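Local coordinates for protein M32 carboxypeptidase (PDB 7A03) that probably acts as a metal-dependent carboxypeptidase of the M32 family, cutting single residues from the C-terminal ends of peptides, at residues A[212-215]-A[216-220]; A[375-379]-A[380-384]; A[185-188]-A[189-193]; A[65-68]-A[69-73]. All coordinates share one frame; numbering follows the deposited sequence.

Contact 1: residues A[212-215]-A[216-220]; sequences WQLG and IDLLR
On helix 208-222, side chains four residues apart meet in three pairs round the helix, and Gln213 and Asp217 are joined by an i to i+4 hydrogen bond on the outer surface. Gln213 NE2 donates to Asp217 OD1 at 3.0 Å with an N-H...O angle of 156°. The acceptor lies in the plane of the Gln213 amide, yet the donor comes in from above the Asp217 carboxylate plane, and the two groups are turned 55° apart. The other oxygen, Asp217 OD2, is hydrogen-bonded to a glycerol probably picked up from the crystallisation liquor. An alanine in place of Asp217 would take both acceptors away and would probably set the Gln213 amide free to turn. Against helices 258-277 and 311-324, Leu214 CD1 packs on Leu218 CD1 at 3.9 Å, and both leucines touch Thr262. A third pair borders strand 229-233, where Trp212 and Ile216 both reach Gln231. With its CG anti to the backbone N (chi1 172°), Trp212 lays its indole beside the next turn, and Ile216 CG1 makes a CH-pi contact over one face of the five-membered ring, 4.1 Å from its centroid and offset toward the rim, with Trp212 NE1 its nearest ring atom at 3.8 Å.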
loop_
_atom_site.group_PDB
_atom_site.type_symbol
_atom_site.label_atom_id
_atom_site.label_comp_id
_atom_site.label_asym_id
_atom_site.label_seq_id
_atom_site.Cartn_x
_atom_site.Cartn_y
_atom_site.Cartn_z
ATOM N N TRP A 212 14.717 -17.633 6.625
ATOM C CA TRP A 212 15.319 -16.754 5.627
ATOM C C TRP A 212 15.349 -17.427 4.263
ATOM O O TRP A 212 14.905 -16.848 3.251
ATOM C CB TRP A 212 16.731 -16.364 6.061
ATOM C CG TRP A 212 17.455 -15.623 4.998
ATOM C CD1 TRP A 212 18.334 -16.141 4.103
ATOM C CD2 TRP A 212 17.362 -14.219 4.706
ATOM N NE1 TRP A 212 18.801 -15.155 3.266
ATOM C CE2 TRP A 212 18.207 -13.968 3.602
ATOM C CE3 TRP A 212 16.628 -13.158 5.250
ATOM C CZ2 TRP A 212 18.374 -12.687 3.058
ATOM C CZ3 TRP A 212 16.795 -11.875 4.705
ATOM C CH2 TRP A 212 17.649 -11.660 3.614
ATOM N N GLN A 213 15.844 -18.675 4.224
ATOM C CA GLN A 213 15.952 -19.368 2.946
ATOM C C GLN A 213 14.580 -19.689 2.365
ATOM O O GLN A 213 14.417 -19.676 1.140
ATOM C CB GLN A 213 16.816 -20.621 3.085
ATOM C CG GLN A 213 17.181 -21.269 1.754
ATOM C CD GLN A 213 17.924 -20.329 0.841
ATOM O OE1 GLN A 213 18.945 -19.757 1.225
ATOM N NE2 GLN A 213 17.405 -20.139 -0.367
ATOM N N LEU A 214 13.594 -19.960 3.224
ATOM C CA LEU A 214 12.234 -20.205 2.755
ATOM C C LEU A 214 11.703 -19.003 1.989
ATOM O O LEU A 214 11.125 -19.144 0.900
ATOM C CB LEU A 214 11.332 -20.510 3.953
ATOM C CG LEU A 214 9.821 -20.508 3.690
ATOM C CD1 LEU A 214 9.483 -21.568 2.664
ATOM C CD2 LEU A 214 9.068 -20.756 4.982
ATOM N N GLY A 215 11.896 -17.806 2.552
ATOM C CA GLY A 215 11.414 -16.602 1.882
ATOM C C GLY A 215 12.120 -16.348 0.563
ATOM O O GLY A 215 11.487 -15.983 -0.440
ATOM N N ILE A 216 13.446 -16.531 0.543
ATOM C CA ILE A 216 14.182 -16.421 -0.721
ATOM C C ILE A 216 13.625 -17.394 -1.768
ATOM O O ILE A 216 13.438 -17.040 -2.944
ATOM C CB ILE A 216 15.685 -16.643 -0.481
ATOM C CG1 ILE A 216 16.267 -15.561 0.450
ATOM C CG2 ILE A 216 16.411 -16.746 -1.817
ATOM C CD1 ILE A 216 16.370 -14.192 -0.191
ATOM N N ASP A 217 13.390 -18.648 -1.363
ATOM C CA ASP A 217 12.868 -19.655 -2.281
ATOM C C ASP A 217 11.496 -19.259 -2.813
ATOM O O ASP A 217 11.223 -19.383 -4.011
ATOM C CB ASP A 217 12.756 -20.990 -1.551
ATOM C CG ASP A 217 14.079 -21.705 -1.406
ATOM O OD1 ASP A 217 15.111 -21.199 -1.891
ATOM O OD2 ASP A 217 14.070 -22.798 -0.798
ATOM N N LEU A 218 10.619 -18.786 -1.931
ATOM C CA LEU A 218 9.287 -18.384 -2.372
ATOM C C LEU A 218 9.357 -17.223 -3.355
ATOM O O LEU A 218 8.661 -17.223 -4.375
ATOM C CB LEU A 218 8.430 -18.028 -1.162
ATOM C CG LEU A 218 8.063 -19.233 -0.303
ATOM C CD1 LEU A 218 7.371 -18.757 0.958
ATOM C CD2 LEU A 218 7.176 -20.197 -1.102
ATOM N N LEU A 219 10.204 -16.232 -3.078
ATOM C CA LEU A 219 10.356 -15.126 -4.017
ATOM C C LEU A 219 10.855 -15.610 -5.377
ATOM O O LEU A 219 10.340 -15.189 -6.421
ATOM C CB LEU A 219 11.324 -14.093 -3.440
ATOM C CG LEU A 219 10.786 -13.264 -2.260
ATOM C CD1 LEU A 219 11.949 -12.552 -1.556
ATOM C CD2 LEU A 219 9.750 -12.287 -2.795
ATOM N N ARG A 220 11.841 -16.514 -5.380
ATOM C CA ARG A 220 12.311 -17.090 -6.634
ATOM C C ARG A 220 11.166 -17.777 -7.372
ATOM O O ARG A 220 10.958 -17.562 -8.573
ATOM C CB ARG A 220 13.428 -18.095 -6.332
ATOM C CG ARG A 220 14.376 -18.343 -7.490
ATOM C CD ARG A 220 15.712 -17.661 -7.237
ATOM N NE ARG A 220 16.343 -18.129 -6.006
ATOM C CZ ARG A 220 17.533 -17.717 -5.577
ATOM N NH1 ARG A 220 18.218 -16.828 -6.283
ATOM N NH2 ARG A 220 18.039 -18.195 -4.447
#

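Contact 2: residues A[375-379]-A[380-384]; sequences GSIST and KDLNK
Ser378 OG accepts the backbone N-H of Lys380 at 2.7 Å, an ST turn that closes the bend leading into helix 382-394. The N-H...O angle is 154°, and the hydroxyl oxygen also lies alongside the base of the lysine chain, with Ser378 OG 3.3 Å from Lys380 CB. Overlapping with it, Thr379 to Leu382 form a type II beta turn, closed by a weak hydrogen bond from Leu382 N to Thr379 O at 3.3 Å. Thr379 O is also hydrogen-bonded to the Tyr129 hydroxyl, which further fixes the turn to helix 129-150. Asp381 takes the third place of this turn with positive phi and stands at the N-cap position of the helix, although its carboxylate makes no capping bond. One water ties the two turns together, donating to both Ser378 O, at 2.8 Å, and Lys380 O.

The outward and inward sides differ in chemistry. Lys380, its chain bent at chi2 and chi4, carries NZ to a salt bridge with Glu133, which also receives a weak hydrogen bond from Thr379 OG1; the connection is thereby pinned to helix 129-150. On the inner side, Leu382 is buried against Tyr129 and Leu136 of that helix and Ile368 of helix 358-374. Its CG stands anti to the backbone N (chi1 -168°), which brings Leu382 CD1 back to the residues before the turn. There it crosses the side chain of Ile377 at about a right angle, and Leu382 CD1 touches Ile377 CG2 at 4.0 Å while also lying 3.7 Å from Ser378 O.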
loop_
_atom_site.group_PDB
_atom_site.type_symbol
_atom_site.label_atom_id
_atom_site.label_comp_id
_atom_site.label_asym_id
_atom_site.label_seq_id
_atom_site.Cartn_x
_atom_site.Cartn_y
_atom_site.Cartn_z
ATOM N N GLY A 375 -15.329 19.476 8.605
ATOM C CA GLY A 375 -15.647 20.268 9.769
ATOM C C GLY A 375 -16.677 19.664 10.696
ATOM O O GLY A 375 -16.975 20.265 11.736
ATOM N N SER A 376 -17.228 18.497 10.363
ATOM C CA SER A 376 -18.283 17.913 11.182
ATOM C C SER A 376 -17.740 17.170 12.393
ATOM O O SER A 376 -18.484 16.948 13.352
ATOM C CB SER A 376 -19.165 16.989 10.341
ATOM O OG SER A 376 -18.463 15.814 9.976
ATOM N N ILE A 377 -16.470 16.787 12.374
ATOM C CA ILE A 377 -15.803 16.159 13.505
ATOM C C ILE A 377 -14.643 17.058 13.909
ATOM O O ILE A 377 -13.882 17.521 13.053
ATOM C CB ILE A 377 -15.304 14.741 13.153
ATOM C CG1 ILE A 377 -16.471 13.814 12.815
ATOM C CG2 ILE A 377 -14.467 14.146 14.291
ATOM C CD1 ILE A 377 -16.022 12.418 12.369
ATOM N N SER A 378 -14.518 17.314 15.204
ATOM C CA SER A 378 -13.439 18.136 15.726
ATOM C C SER A 378 -12.310 17.255 16.250
ATOM O O SER A 378 -12.500 16.080 16.572
ATOM C CB SER A 378 -13.950 19.054 16.843
ATOM O OG SER A 378 -12.935 19.278 17.808
ATOM N N THR A 379 -11.120 17.843 16.329
ATOM C CA THR A 379 -9.981 17.174 16.938
ATOM C C THR A 379 -10.048 17.170 18.459
ATOM O O THR A 379 -9.296 16.424 19.097
ATOM C CB THR A 379 -8.685 17.839 16.475
ATOM O OG1 THR A 379 -7.572 17.251 17.152
ATOM C CG2 THR A 379 -8.723 19.306 16.786
ATOM N N LYS A 380 -10.912 17.990 19.055
ATOM C CA LYS A 380 -11.089 17.972 20.500
ATOM C C LYS A 380 -11.716 16.639 20.897
ATOM O O LYS A 380 -12.770 16.265 20.370
ATOM C CB LYS A 380 -11.990 19.135 20.924
ATOM C CG LYS A 380 -11.398 20.540 20.718
ATOM C CD LYS A 380 -9.882 20.550 20.857
ATOM C CE LYS A 380 -9.303 21.966 20.865
ATOM N NZ LYS A 380 -8.579 22.262 19.586
ATOM N N ASP A 381 -11.057 15.913 21.801
ATOM C CA ASP A 381 -11.550 14.616 22.270
ATOM C C ASP A 381 -11.676 13.611 21.125
ATOM O O ASP A 381 -12.621 12.819 21.062
ATOM C CB ASP A 381 -12.864 14.750 23.044
ATOM C CG ASP A 381 -12.647 14.948 24.531
ATOM O OD1 ASP A 381 -12.456 13.940 25.244
ATOM O OD2 ASP A 381 -12.670 16.110 24.987
ATOM N N LEU A 382 -10.722 13.651 20.198
ATOM C CA LEU A 382 -10.753 12.689 19.103
ATOM C C LEU A 382 -10.527 11.268 19.601
ATOM O O LEU A 382 -10.985 10.310 18.966
ATOM C CB LEU A 382 -9.724 13.073 18.044
ATOM C CG LEU A 382 -9.827 12.336 16.708
ATOM C CD1 LEU A 382 -11.154 12.642 16.037
ATOM C CD2 LEU A 382 -8.675 12.705 15.809
ATOM N N ASN A 383 -9.828 11.107 20.728
ATOM C CA ASN A 383 -9.625 9.769 21.275
ATOM C C ASN A 383 -10.954 9.117 21.641
ATOM O O ASN A 383 -11.154 7.925 21.388
ATOM C CB ASN A 383 -8.679 9.820 22.475
ATOM C CG ASN A 383 -9.175 10.744 23.564
ATOM O OD1 ASN A 383 -9.763 11.788 23.287
ATOM N ND2 ASN A 383 -8.948 10.361 24.815
ATOM N N LYS A 384 -11.884 9.885 22.213
ATOM C CA LYS A 384 -13.197 9.331 22.530
ATOM C C LYS A 384 -13.950 8.934 21.265
ATOM O O LYS A 384 -14.574 7.867 21.214
ATOM C CB LYS A 384 -14.015 10.325 23.359
ATOM C CG LYS A 384 -15.358 9.767 23.809
ATOM C CD LYS A 384 -16.422 10.836 23.956
ATOM C CE LYS A 384 -17.711 10.443 23.245
ATOM N NZ LYS A 384 -18.547 9.513 24.054
HETATM O O HOH W 1 -13.586 14.197 18.395
#

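Contact 3: residues A[185-188]-A[189-193]; sequences SPLL and DDIAK
Two carboxylates in the last turns of helix 170-192 each lie with one face over a backbone carbonyl oxygen of the preceding turn. Pro186 O sits almost directly above the central carbon of the Asp190 group, 3.1 Å from Asp190 CG. Asp189 does the same more loosely over Ser185 O, which lies 3.5 Å from Asp189 CG. In Asp190 the torsion places CG beside its own backbone N (chi1 -55°), and this folds the carboxylate back over the turn. Both carbonyls are meanwhile engaged by the backbone: Pro186 O accepts the N-H of Asp190 at 2.9 Å and Ser185 O that of Asp189. Pro186 has no N-H to give to the turn before, and the helix is kinked there.

On the side facing the protein, the methyls of Leu187 CD1 and Ile191 CD1 meet at 4.1 Å, the side chains slanting past each other, while Leu187 and Asp190 also touch Leu498 near the chain end. Leu188 turns to Val344, Thr357 and Phe360. An alanine in place of Asp190 would remove the carboxylate lying over Pro186 O, whose backbone bond would remain, and would probably open a gap beside Leu498. Both Asp190 oxygens lie 3.2 Å from Pro186 O, acceptor against acceptor with no hydrogen bond between them, which, so near the C-terminal end of the helix, would probably disfavour the charged form somewhat.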
loop_
_atom_site.group_PDB
_atom_site.type_symbol
_atom_site.label_atom_id
_atom_site.label_comp_id
_atom_site.label_asym_id
_atom_site.label_seq_id
_atom_site.Cartn_x
_atom_site.Cartn_y
_atom_site.Cartn_z
ATOM N N SER A 185 -19.906 -7.193 8.495
ATOM C CA SER A 185 -20.408 -7.385 9.856
ATOM C C SER A 185 -21.124 -8.719 10.028
ATOM O O SER A 185 -20.811 -9.440 10.993
ATOM C CB SER A 185 -21.248 -6.190 10.330
ATOM O OG SER A 185 -20.581 -4.962 10.081
ATOM N N PRO A 186 -22.063 -9.114 9.159
ATOM C CA PRO A 186 -22.673 -10.444 9.329
ATOM C C PRO A 186 -21.664 -11.565 9.219
ATOM O O PRO A 186 -21.754 -12.564 9.946
ATOM C CB PRO A 186 -23.716 -10.509 8.199
ATOM C CG PRO A 186 -23.977 -9.105 7.811
ATOM C CD PRO A 186 -22.677 -8.367 8.045
ATOM N N LEU A 187 -20.688 -11.414 8.320
ATOM C CA LEU A 187 -19.647 -12.425 8.203
ATOM C C LEU A 187 -18.856 -12.554 9.505
ATOM O O LEU A 187 -18.540 -13.671 9.942
ATOM C CB LEU A 187 -18.755 -12.098 7.004
ATOM C CG LEU A 187 -17.560 -13.004 6.748
ATOM C CD1 LEU A 187 -18.006 -14.426 6.807
ATOM C CD2 LEU A 187 -16.923 -12.700 5.403
ATOM N N LEU A 188 -18.557 -11.423 10.159
ATOM C CA LEU A 188 -17.862 -11.476 11.446
ATOM C C LEU A 188 -18.719 -12.147 12.514
ATOM O O LEU A 188 -18.198 -12.898 13.354
ATOM C CB LEU A 188 -17.438 -10.067 11.880
ATOM C CG LEU A 188 -16.228 -9.534 11.120
ATOM C CD1 LEU A 188 -15.935 -8.082 11.448
ATOM C CD2 LEU A 188 -15.023 -10.390 11.438
ATOM N N ASP A 189 -20.037 -11.894 12.500
ATOM C CA ASP A 189 -20.910 -12.577 13.445
ATOM C C ASP A 189 -20.866 -14.081 13.219
ATOM O O ASP A 189 -20.863 -14.865 14.175
ATOM C CB ASP A 189 -22.352 -12.091 13.297
ATOM C CG ASP A 189 -22.547 -10.654 13.723
ATOM O OD1 ASP A 189 -21.633 -10.077 14.343
ATOM O OD2 ASP A 189 -23.633 -10.105 13.429
ATOM N N ASP A 190 -20.834 -14.503 11.949
ATOM C CA ASP A 190 -20.781 -15.933 11.664
ATOM C C ASP A 190 -19.462 -16.526 12.140
ATOM O O ASP A 190 -19.440 -17.621 12.718
ATOM C CB ASP A 190 -20.948 -16.202 10.166
ATOM C CG ASP A 190 -22.207 -15.595 9.583
ATOM O OD1 ASP A 190 -23.219 -15.441 10.304
ATOM O OD2 ASP A 190 -22.173 -15.271 8.373
ATOM N N ILE A 191 -18.360 -15.812 11.903
ATOM C CA ILE A 191 -17.038 -16.323 12.263
ATOM C C ILE A 191 -16.916 -16.460 13.775
ATOM O O ILE A 191 -16.331 -17.425 14.277
ATOM C CB ILE A 191 -15.926 -15.441 11.662
ATOM C CG1 ILE A 191 -15.858 -15.588 10.134
ATOM C CG2 ILE A 191 -14.567 -15.779 12.276
ATOM C CD1 ILE A 191 -14.909 -14.594 9.455
ATOM N N ALA A 192 -17.481 -15.506 14.523
ATOM C CA ALA A 192 -17.374 -15.543 15.978
ATOM C C ALA A 192 -18.062 -16.755 16.609
ATOM O O ALA A 192 -17.688 -17.150 17.718
ATOM C CB ALA A 192 -17.885 -14.233 16.587
ATOM N N LYS A 193 -19.051 -17.354 15.941
ATOM C CA LYS A 193 -19.680 -18.566 16.464
ATOM C C LYS A 193 -18.899 -19.835 16.138
ATOM O O LYS A 193 -19.219 -20.896 16.684
ATOM C CB LYS A 193 -21.119 -18.686 15.954
ATOM C CG LYS A 193 -22.086 -17.719 16.618
ATOM C CD LYS A 193 -23.248 -17.358 15.702
ATOM C CE LYS A 193 -24.582 -17.729 16.319
ATOM N NZ LYS A 193 -24.903 -19.162 16.087
#

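Contact 4: residues A[65-68]-A[69-73]; sequences PELG and SLLHE
Leu67 and Leu71, one turn apart on helix 65-74, cross obliquely on the face that this short helix turns to the protein. The anti torsion of Leu67 (chi1 179°) brings its CG out over its own residue, and Leu71, with CG beside its own N, leans back to it. Thus Leu67 CG comes to 4.0 Å from Leu71 CD1. The pair fits between two longer helices: Leu67 touches Lys17 and Leu71 touches Tyr14 of helix 9-37, and Leu71 also reaches Ser91, Leu92 and Tyr95 of helix 82-100. Leu70 adds to the first of these surfaces through Ala13 and Lys17.

Round the exposed side, Ser69 turns back to the first turn of the helix. Pro65 O is held by two donors of this one residue, the backbone Ser69 N at 2.9 Å and the hydroxyl Ser69 OG at 3.2 Å. The N-H approaches nearly along the C=O axis, the hydroxyl from 39° above the carbonyl plane. Besides accepting His72 N at 3.0 Å, Gly68 O lies obliquely to the imidazole ring, 3.2 Å from His72 CD2.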
loop_
_atom_site.group_PDB
_atom_site.type_symbol
_atom_site.label_atom_id
_atom_site.label_comp_id
_atom_site.label_asym_id
_atom_site.label_seq_id
_atom_site.Cartn_x
_atom_site.Cartn_y
_atom_site.Cartn_z
ATOM N N PRO A 65 10.935 26.566 -14.506
ATOM C CA PRO A 65 10.096 27.163 -15.565
ATOM C C PRO A 65 10.315 26.570 -16.947
ATOM O O PRO A 65 9.362 26.473 -17.735
ATOM C CB PRO A 65 10.488 28.651 -15.520
ATOM C CG PRO A 65 11.050 28.861 -14.148
ATOM C CD PRO A 65 11.736 27.571 -13.787
ATOM N N GLU A 66 11.551 26.178 -17.269
ATOM C CA GLU A 66 11.839 25.620 -18.590
ATOM C C GLU A 66 11.075 24.323 -18.810
ATOM O O GLU A 66 10.594 24.049 -19.918
ATOM C CB GLU A 66 13.337 25.357 -18.724
ATOM C CG GLU A 66 14.200 26.606 -18.681
ATOM C CD GLU A 66 14.617 26.991 -17.271
ATOM O OE1 GLU A 66 14.179 26.330 -16.300
ATOM O OE2 GLU A 66 15.394 27.962 -17.140
ATOM N N LEU A 67 10.944 23.517 -17.758
ATOM C CA LEU A 67 10.156 22.299 -17.872
ATOM C C LEU A 67 8.684 22.619 -18.116
ATOM O O LEU A 67 8.031 21.969 -18.943
ATOM C CB LEU A 67 10.349 21.440 -16.624
ATOM C CG LEU A 67 9.548 20.132 -16.614
ATOM C CD1 LEU A 67 9.965 19.252 -17.778
ATOM C CD2 LEU A 67 9.730 19.393 -15.289
ATOM N N GLY A 68 8.139 23.629 -17.426
ATOM C CA GLY A 68 6.754 23.999 -17.671
ATOM C C GLY A 68 6.525 24.471 -19.093
ATOM O O GLY A 68 5.537 24.090 -19.738
ATOM N N SER A 69 7.437 25.300 -19.606
ATOM C CA SER A 69 7.299 25.776 -20.980
ATOM C C SER A 69 7.352 24.623 -21.975
ATOM O O SER A 69 6.555 24.574 -22.923
ATOM C CB SER A 69 8.367 26.823 -21.293
ATOM O OG SER A 69 8.259 27.919 -20.404
ATOM N N LEU A 70 8.269 23.678 -21.760
ATOM C CA LEU A 70 8.364 22.504 -22.621
ATOM C C LEU A 70 7.079 21.677 -22.586
ATOM O O LEU A 70 6.587 21.221 -23.625
ATOM C CB LEU A 70 9.546 21.664 -22.154
ATOM C CG LEU A 70 10.115 20.564 -23.037
ATOM C CD1 LEU A 70 10.439 21.093 -24.424
ATOM C CD2 LEU A 70 11.363 20.036 -22.353
ATOM N N LEU A 71 6.541 21.434 -21.390
ATOM C CA LEU A 71 5.318 20.642 -21.294
ATOM C C LEU A 71 4.167 21.328 -22.014
ATOM O O LEU A 71 3.381 20.677 -22.716
ATOM C CB LEU A 71 4.959 20.413 -19.829
ATOM C CG LEU A 71 5.895 19.453 -19.110
ATOM C CD1 LEU A 71 5.677 19.536 -17.607
ATOM C CD2 LEU A 71 5.679 18.035 -19.627
ATOM N N HIS A 72 4.056 22.646 -21.857
ATOM C CA HIS A 72 2.986 23.375 -22.529
ATOM C C HIS A 72 3.154 23.366 -24.045
ATOM O O HIS A 72 2.157 23.327 -24.776
ATOM C CB HIS A 72 2.912 24.793 -21.967
ATOM C CG HIS A 72 2.177 24.884 -20.667
ATOM N ND1 HIS A 72 0.836 24.582 -20.548
ATOM C CD2 HIS A 72 2.590 25.249 -19.430
ATOM C CE1 HIS A 72 0.456 24.753 -19.295
ATOM N NE2 HIS A 72 1.500 25.159 -18.595
ATOM N N GLU A 73 4.395 23.381 -24.533
ATOM C CA GLU A 73 4.627 23.266 -25.971
ATOM C C GLU A 73 4.269 21.873 -26.477
ATOM O O GLU A 73 3.632 21.727 -27.526
ATOM C CB GLU A 73 6.083 23.597 -26.284
ATOM C CG GLU A 73 6.525 23.258 -27.694
ATOM C CD GLU A 73 8.022 23.447 -27.890
ATOM O OE1 GLU A 73 8.750 23.548 -26.875
ATOM O OE2 GLU A 73 8.468 23.501 -29.056
#

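Along the chain the order is contact 4, contact 3, contact 1, contact 2, all in one mainly helical chain, and no two of them touch. Contacts 3 and 4 lie farthest apart, with centres 56 Å from each other on opposite sides of the chain's centre; contacts 2 and 3 are closest, at 30 Å. The latter two share a neighbour, since helix 358-374 meets Leu188 through Phe360 and Leu382 through Ile368. Contact 1 lies on helix 208-222, which follows helix 170-192 of contact 3 and borders helix 258-277, whose HExxH sequence is consistent with a metal site, although no metal is bound there in this structure. The other three lie 27 to 32 Å from the chain's centre.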